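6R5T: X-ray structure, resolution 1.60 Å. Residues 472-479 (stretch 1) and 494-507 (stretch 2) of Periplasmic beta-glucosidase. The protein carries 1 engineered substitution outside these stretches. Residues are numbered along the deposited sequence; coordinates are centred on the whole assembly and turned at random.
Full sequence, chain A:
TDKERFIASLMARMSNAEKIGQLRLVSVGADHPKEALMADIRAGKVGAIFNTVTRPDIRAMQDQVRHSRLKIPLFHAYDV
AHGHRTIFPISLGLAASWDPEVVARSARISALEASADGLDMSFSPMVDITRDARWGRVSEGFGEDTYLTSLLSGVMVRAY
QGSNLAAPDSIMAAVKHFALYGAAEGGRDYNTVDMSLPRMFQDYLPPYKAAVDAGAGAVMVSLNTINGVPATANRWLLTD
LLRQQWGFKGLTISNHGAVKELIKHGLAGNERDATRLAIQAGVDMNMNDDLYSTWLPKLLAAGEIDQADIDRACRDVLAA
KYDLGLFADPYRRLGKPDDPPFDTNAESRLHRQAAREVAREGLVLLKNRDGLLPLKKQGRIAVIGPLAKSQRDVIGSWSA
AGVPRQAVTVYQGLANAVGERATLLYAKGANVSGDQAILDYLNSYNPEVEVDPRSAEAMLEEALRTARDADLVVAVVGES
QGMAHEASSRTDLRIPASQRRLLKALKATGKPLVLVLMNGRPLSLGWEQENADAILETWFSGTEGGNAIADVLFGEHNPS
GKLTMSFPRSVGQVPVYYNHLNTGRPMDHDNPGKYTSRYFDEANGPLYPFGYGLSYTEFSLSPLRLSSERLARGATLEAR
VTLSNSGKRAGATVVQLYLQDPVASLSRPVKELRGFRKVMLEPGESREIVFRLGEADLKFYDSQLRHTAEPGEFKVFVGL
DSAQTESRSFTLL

Stretch 1 472-479: LVVAVVGE
Stretch 2, residues 494-507: RIPASQRRLLKALK

A β-strand ending at Gly478 packs against a helix running from Ala497 through Lys507 and onward. Their N-to-C directions make an angle of 150°, close to antiparallel, and the axes approach to 8.5 Å. The register runs in opposite order along the two stretches: CA of Val473 lies 7.9 Å from CA of Leu506, CA of Ala475 7.6 Å from CA of Leu503, CA of Val477 6.7 Å from CA of Gln499, and CA of Gly478 5.1 Å from CA of Ile495. The gap narrows toward the helix N-terminus, and together the two stretches bury 398 Å².

The apolar layer obeys strand alternation. Val473, Ala475 and Val477 send CB toward the helix at extended backbone angles (-120/126, -96/121 and -140/164), while Val476 points away. Helical residues one turn or so apart answer them. Leu506 (m, t) brings CD1 to 4.1 Å from CG1 of Val473 (t) and to 4.3 Å from CB of Ala475. Leu503 (m, t) has its CB sideways, yet its end reaches nearer, with CD2 3.8 Å from CB of Ala475 and 4.1 Å from CG1 of Val477. Small Ala475 thus receives two leucine ends. Val477, in rotamer m, also sets CG2 4.2 Å from CD1 of Ile495 (m, t), and it has the largest covered area of the set.

The polar contact is a two-point clasp between one amide side chain and one backbone unit. Gln499 (m, t, chi3 63°) points toward the strand; its OE1 accepts from N of Gly478 at 2.8 Å (163°), and its NE2 donates to O of Gly478 at 2.9 Å (148°). Glutamine suits the place because its amide offers both an acceptor and a donor, matching the N and O of a single residue. OE1 of Gln499 also lies 3.2 Å from CA of Val477.

Gly478 has phi/psi of 137/-138, where a CB would be jammed against the carbonyl O of Val477; the backbone alone therefore calls for glycine. O of Gly478 also sits 3.4 Å from CD of Pro496, which fits against the strand end with a C-gamma exo ring.

Pro496 occupies the N-cap position (-53/146), and its O accepts from N of Arg500 at 3.0 Å, starting the helical hydrogen-bond ladder. Arg500 points its CB away from the strand and donates from NE to O of Ile495 at 2.9 Å, tying the preceding loop to the first turn. The exposed Ala497, Arg501 and Lys504 lie out of reach of the strand, leaving Gln499, Leu503 and Leu506 as the helical residues that meet it.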

# COMPACT_ATOMS: atom_id res chain seq x y z
N LEU A 472 -28.46 19.81 -24.97
CA LEU A 472 -27.51 19.46 -23.90
C LEU A 472 -27.20 17.97 -24.03
O LEU A 472 -27.91 17.26 -24.77
CB LEU A 472 -28.09 19.78 -22.53
CG LEU A 472 -29.30 18.99 -22.08
CD1 LEU A 472 -28.90 17.81 -21.19
CD2 LEU A 472 -30.24 19.93 -21.33
N VAL A 473 -26.13 17.58 -23.36
CA VAL A 473 -25.62 16.19 -23.47
C VAL A 473 -25.64 15.53 -22.11
O VAL A 473 -25.09 16.12 -21.16
CB VAL A 473 -24.19 16.18 -24.02
CG1 VAL A 473 -23.61 14.78 -23.99
CG2 VAL A 473 -24.12 16.77 -25.43
N VAL A 474 -26.29 14.38 -22.04
CA VAL A 474 -26.19 13.47 -20.86
C VAL A 474 -25.23 12.36 -21.28
O VAL A 474 -25.62 11.51 -22.10
CB VAL A 474 -27.56 12.95 -20.43
CG1 VAL A 474 -27.47 11.94 -19.29
CG2 VAL A 474 -28.44 14.10 -19.99
N ALA A 475 -24.01 12.38 -20.76
CA ALA A 475 -22.99 11.39 -21.09
C ALA A 475 -23.02 10.32 -19.99
O ALA A 475 -22.84 10.65 -18.82
CB ALA A 475 -21.64 12.01 -21.20
N VAL A 476 -23.28 9.09 -20.36
CA VAL A 476 -23.43 7.95 -19.43
C VAL A 476 -22.17 7.10 -19.63
O VAL A 476 -22.03 6.38 -20.61
CB VAL A 476 -24.73 7.15 -19.61
CG1 VAL A 476 -24.93 6.23 -18.41
CG2 VAL A 476 -25.93 8.06 -19.81
N VAL A 477 -21.25 7.23 -18.69
CA VAL A 477 -19.87 6.79 -18.85
C VAL A 477 -19.38 6.17 -17.55
O VAL A 477 -20.00 6.37 -16.48
CB VAL A 477 -18.97 7.96 -19.25
CG1 VAL A 477 -19.24 8.37 -20.69
CG2 VAL A 477 -19.07 9.15 -18.30
N GLY A 478 -18.27 5.44 -17.65
CA GLY A 478 -17.57 4.93 -16.47
C GLY A 478 -17.15 3.49 -16.70
O GLY A 478 -16.72 3.14 -17.79
N GLU A 479 -17.32 2.64 -15.71
CA GLU A 479 -16.85 1.24 -15.75
C GLU A 479 -17.99 0.32 -16.15
O GLU A 479 -19.14 0.58 -15.81
CB GLU A 479 -16.33 0.77 -14.38
CG GLU A 479 -15.18 1.58 -13.84
CD GLU A 479 -14.74 1.07 -12.46
OE1 GLU A 479 -15.63 0.75 -11.63
OE2 GLU A 479 -13.49 0.99 -12.22
N ARG A 494 -9.05 6.07 -13.51
CA ARG A 494 -9.80 7.01 -14.37
C ARG A 494 -10.96 6.30 -15.09
O ARG A 494 -11.01 5.07 -15.22
CB ARG A 494 -8.87 7.64 -15.40
CG ARG A 494 -7.86 8.59 -14.79
CD ARG A 494 -6.82 9.07 -15.76
NE ARG A 494 -6.08 7.94 -16.30
CZ ARG A 494 -5.16 8.01 -17.26
NH1 ARG A 494 -4.79 9.18 -17.75
NH2 ARG A 494 -4.61 6.90 -17.73
N ILE A 495 -11.85 7.12 -15.61
CA ILE A 495 -12.77 6.61 -16.64
C ILE A 495 -11.89 6.03 -17.74
O ILE A 495 -10.85 6.56 -18.09
CB ILE A 495 -13.66 7.77 -17.11
CG1 ILE A 495 -14.61 8.26 -16.03
CG2 ILE A 495 -14.38 7.44 -18.39
CD1 ILE A 495 -15.41 9.51 -16.36
N PRO A 496 -12.31 4.91 -18.38
CA PRO A 496 -11.52 4.37 -19.47
C PRO A 496 -11.19 5.41 -20.56
O PRO A 496 -12.02 6.25 -20.88
CB PRO A 496 -12.38 3.25 -20.03
CG PRO A 496 -13.18 2.81 -18.80
CD PRO A 496 -13.48 4.08 -18.04
N ALA A 497 -10.01 5.28 -21.15
CA ALA A 497 -9.47 6.26 -22.11
C ALA A 497 -10.41 6.47 -23.30
O ALA A 497 -10.54 7.62 -23.75
CB ALA A 497 -8.10 5.83 -22.58
N SER A 498 -11.03 5.42 -23.81
CA SER A 498 -11.91 5.57 -25.00
C SER A 498 -13.03 6.54 -24.64
O SER A 498 -13.48 7.36 -25.50
CB SER A 498 -12.47 4.28 -25.49
OG SER A 498 -13.17 3.62 -24.43
N GLN A 499 -13.54 6.43 -23.42
CA GLN A 499 -14.64 7.29 -22.96
C GLN A 499 -14.13 8.71 -22.61
O GLN A 499 -14.91 9.65 -22.74
CB GLN A 499 -15.34 6.61 -21.81
CG GLN A 499 -16.04 5.31 -22.20
CD GLN A 499 -16.63 4.67 -20.97
OE1 GLN A 499 -17.50 5.30 -20.37
NE2 GLN A 499 -16.14 3.49 -20.57
N ARG A 500 -12.92 8.85 -22.07
CA ARG A 500 -12.39 10.21 -21.77
C ARG A 500 -12.15 10.96 -23.09
O ARG A 500 -12.41 12.17 -23.13
CB ARG A 500 -11.10 10.17 -20.96
CG ARG A 500 -11.34 9.65 -19.56
CD ARG A 500 -10.18 9.78 -18.59
NE ARG A 500 -9.22 8.77 -18.90
CZ ARG A 500 -8.11 8.97 -19.58
NH1 ARG A 500 -7.77 10.19 -19.93
NH2 ARG A 500 -7.32 7.94 -19.85
N ARG A 501 -11.75 10.24 -24.13
CA ARG A 501 -11.60 10.88 -25.47
C ARG A 501 -12.97 11.41 -25.91
O ARG A 501 -13.06 12.56 -26.44
CB ARG A 501 -11.06 9.84 -26.44
CG ARG A 501 -10.74 10.41 -27.81
CD ARG A 501 -10.12 9.30 -28.64
NE ARG A 501 -9.85 9.82 -29.98
CZ ARG A 501 -9.61 9.05 -31.05
NH1 ARG A 501 -9.67 7.74 -30.96
NH2 ARG A 501 -9.38 9.63 -32.21
N LEU A 502 -14.01 10.61 -25.75
CA LEU A 502 -15.42 11.00 -26.04
C LEU A 502 -15.79 12.26 -25.26
O LEU A 502 -16.34 13.24 -25.81
CB LEU A 502 -16.35 9.81 -25.73
CG LEU A 502 -17.84 10.08 -25.76
CD1 LEU A 502 -18.27 10.45 -27.17
CD2 LEU A 502 -18.59 8.86 -25.25
N LEU A 503 -15.53 12.25 -23.93
CA LEU A 503 -15.92 13.39 -23.08
C LEU A 503 -15.17 14.64 -23.54
O LEU A 503 -15.81 15.70 -23.56
CB LEU A 503 -15.56 13.09 -21.62
CG LEU A 503 -16.38 12.01 -20.93
CD1 LEU A 503 -15.96 11.94 -19.47
CD2 LEU A 503 -17.86 12.24 -21.03
N LYS A 504 -13.90 14.55 -23.89
CA LYS A 504 -13.12 15.76 -24.29
C LYS A 504 -13.74 16.30 -25.59
O LYS A 504 -13.89 17.54 -25.74
CB LYS A 504 -11.65 15.44 -24.48
CG LYS A 504 -10.92 15.29 -23.14
CD LYS A 504 -9.48 14.84 -23.22
CE LYS A 504 -8.98 14.48 -21.83
NZ LYS A 504 -7.51 14.42 -21.74
N ALA A 505 -14.08 15.42 -26.50
CA ALA A 505 -14.69 15.86 -27.79
C ALA A 505 -16.07 16.45 -27.54
O ALA A 505 -16.42 17.50 -28.14
CB ALA A 505 -14.71 14.70 -28.76
N LEU A 506 -16.86 15.87 -26.64
CA LEU A 506 -18.21 16.41 -26.33
C LEU A 506 -18.05 17.79 -25.69
O LEU A 506 -18.84 18.70 -25.97
CB LEU A 506 -18.97 15.46 -25.41
CG LEU A 506 -19.43 14.16 -26.05
CD1 LEU A 506 -19.92 13.22 -24.98
CD2 LEU A 506 -20.53 14.40 -27.08
N LYS A 507 -17.07 17.96 -24.80
CA LYS A 507 -16.87 19.27 -24.13
C LYS A 507 -16.63 20.33 -25.20
O LYS A 507 -17.17 21.47 -25.04
CB LYS A 507 -15.67 19.15 -23.20
CG LYS A 507 -15.20 20.43 -22.51
CD LYS A 507 -16.22 21.03 -21.61
CE LYS A 507 -15.73 22.33 -20.97
NZ LYS A 507 -16.73 22.83 -20.01